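N-alpha-acetyltransferase 38, NatC auxiliary subunit (Saccharomyces cerevisiae, PDB 6YGA) serves as the small auxiliary subunit of the NatC complex, which acetylates the N-termini of nascent proteins at the ribosome. Local coordinates at residues Val42-Gly47 with Arg51-Val56. Sequence-based numbering, arbitrary orientation.
Sequences VEERMG and RMMGLV
An antiparallel beta hairpin of the Sm-like (LSM) fold brings V42, E43 and E44 against R51, M52 and M53. E44 and R51 form a hydrogen-bonded pair. E44 N gives a short bond to R51 O (2.8 Å), and R51 N returns a more bent one to E44 O, with 137° at the hydrogen. E43 and M52 form the next, non-hydrogen-bonded pair. Beyond it, M53 N donates to V42 O and V42 N donates to G54 O. The chain then turns a corner at L55. Such a corner belongs to the strongly bent antiparallel sheet of the Sm-like fold. Past the corner, V56 pairs with L39 of the same chain and also with a strand of N-alpha-acetyltransferase 35, so the sheet continues across the subunit interface.

The side chains of E44 and R51 leave the same sheet face and lie alongside each other. E44 OE1 takes the N-H of R51 NE at 2.8 Å in a salt bridge. It is approached from above the carboxylate plane, which is turned 35° from the guanidinium. R51 CG sits between the backbone N and the carbonyl carbon (chi1 68°), and the chain then runs extended, which carries NE alongside the E44 carboxylate. E44 OE2 forms a salt bridge with R22 of the same chain and a hydrogen bond with S65 of N-alpha-acetyltransferase 35. R51 NH2 reaches S64 and S65 of that subunit, so both charged ends have partners beyond the hairpin.

The end of the M53 side chain packs against E44 and V42. Its SE lies 3.8 Å from E44 CB, and a bend at chi3 lets CE touch V42 CG1 at 4.0 Å. V56 CG2 meets V42 CB at 3.7 Å. On the other face, M52 SE rests 3.7 Å from E43 CB, and the E43 carboxylate bonds to S50.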
# COMPACT_ATOMS: atom_id res chain seq x y z
N VAL C 42 -19.96 -18.34 14.98
CA VAL C 42 -19.83 -19.78 15.15
C VAL C 42 -18.88 -20.09 16.30
O VAL C 42 -17.80 -19.50 16.41
CB VAL C 42 -19.35 -20.43 13.85
CG1 VAL C 42 -18.89 -21.86 14.10
CG2 VAL C 42 -20.46 -20.42 12.82
N GLU C 43 -19.29 -21.01 17.17
CA GLU C 43 -18.42 -21.57 18.20
C GLU C 43 -18.13 -23.02 17.84
O GLU C 43 -19.06 -23.82 17.68
CB GLU C 43 -19.06 -21.48 19.58
CG GLU C 43 -18.22 -22.11 20.68
CD GLU C 43 -18.90 -22.07 22.03
OE1 GLU C 43 -20.12 -21.81 22.08
OE2 GLU C 43 -18.22 -22.31 23.05
N GLU C 44 -16.85 -23.36 17.72
CA GLU C 44 -16.41 -24.71 17.40
C GLU C 44 -16.06 -25.44 18.70
O GLU C 44 -15.11 -25.05 19.39
CB GLU C 44 -15.21 -24.70 16.46
CG GLU C 44 -14.87 -26.07 15.88
CD GLU C 44 -13.40 -26.21 15.54
OE1 GLU C 44 -12.55 -25.71 16.30
OE2 GLU C 44 -13.09 -26.83 14.49
N ARG C 45 -16.81 -26.48 19.01
CA ARG C 45 -16.61 -27.28 20.21
C ARG C 45 -16.03 -28.64 19.83
O ARG C 45 -16.64 -29.37 19.04
CB ARG C 45 -17.92 -27.46 20.98
CG ARG C 45 -18.49 -26.17 21.56
CD ARG C 45 -19.80 -26.45 22.28
NE ARG C 45 -20.44 -25.23 22.76
CZ ARG C 45 -21.67 -25.19 23.26
NH1 ARG C 45 -22.39 -26.30 23.35
NH2 ARG C 45 -22.19 -24.04 23.67
N MSE C 46 -14.87 -28.96 20.38
CA MSE C 46 -14.27 -30.29 20.21
C MSE C 46 -13.85 -30.86 21.56
O MSE C 46 -12.81 -30.47 22.10
CB MSE C 46 -13.07 -30.24 19.27
CG MSE C 46 -13.36 -29.66 17.90
SE MSE C 46 -11.84 -29.78 16.66
CE MSE C 46 -12.10 -31.61 16.01
N GLY C 47 -14.66 -31.76 22.09
CA GLY C 47 -14.35 -32.38 23.37
C GLY C 47 -14.30 -31.34 24.46
O GLY C 47 -15.31 -30.71 24.81
N ARG C 51 -13.73 -22.63 20.82
CA ARG C 51 -13.12 -21.47 20.18
C ARG C 51 -14.12 -20.84 19.22
O ARG C 51 -15.04 -21.50 18.73
CB ARG C 51 -11.83 -21.84 19.44
CG ARG C 51 -12.03 -22.73 18.23
CD ARG C 51 -10.74 -22.82 17.42
NE ARG C 51 -10.94 -23.42 16.11
CZ ARG C 51 -10.15 -23.21 15.06
NH1 ARG C 51 -9.11 -22.39 15.17
NH2 ARG C 51 -10.40 -23.80 13.90
N MSE C 52 -13.92 -19.55 18.95
CA MSE C 52 -14.77 -18.80 18.03
C MSE C 52 -14.17 -18.78 16.63
O MSE C 52 -12.95 -18.72 16.47
CB MSE C 52 -14.96 -17.36 18.53
CG MSE C 52 -15.62 -17.25 19.89
SE MSE C 52 -17.33 -18.18 19.98
CE MSE C 52 -18.16 -17.14 21.41
N MSE C 53 -15.02 -18.84 15.61
CA MSE C 53 -14.55 -18.89 14.23
C MSE C 53 -15.26 -17.89 13.32
O MSE C 53 -14.94 -17.79 12.13
CB MSE C 53 -14.70 -20.31 13.67
CG MSE C 53 -13.94 -21.37 14.46
SE MSE C 53 -13.61 -22.99 13.42
CE MSE C 53 -15.43 -23.34 12.82
N GLY C 54 -16.24 -17.17 13.86
CA GLY C 54 -16.87 -16.10 13.11
C GLY C 54 -17.89 -16.62 12.12
O GLY C 54 -18.73 -17.45 12.45
N LEU C 55 -17.81 -16.12 10.88
CA LEU C 55 -18.76 -16.48 9.84
C LEU C 55 -18.25 -17.70 9.09
O LEU C 55 -17.18 -17.65 8.47
CB LEU C 55 -18.97 -15.31 8.88
CG LEU C 55 -20.07 -15.48 7.83
CD1 LEU C 55 -21.45 -15.40 8.47
CD2 LEU C 55 -19.93 -14.44 6.72
N VAL C 56 -19.01 -18.80 9.15
CA VAL C 56 -18.63 -20.06 8.53
C VAL C 56 -19.79 -20.57 7.68
O VAL C 56 -20.96 -20.44 8.06
CB VAL C 56 -18.25 -21.12 9.59
CG1 VAL C 56 -17.53 -22.29 8.94
CG2 VAL C 56 -17.39 -20.51 10.69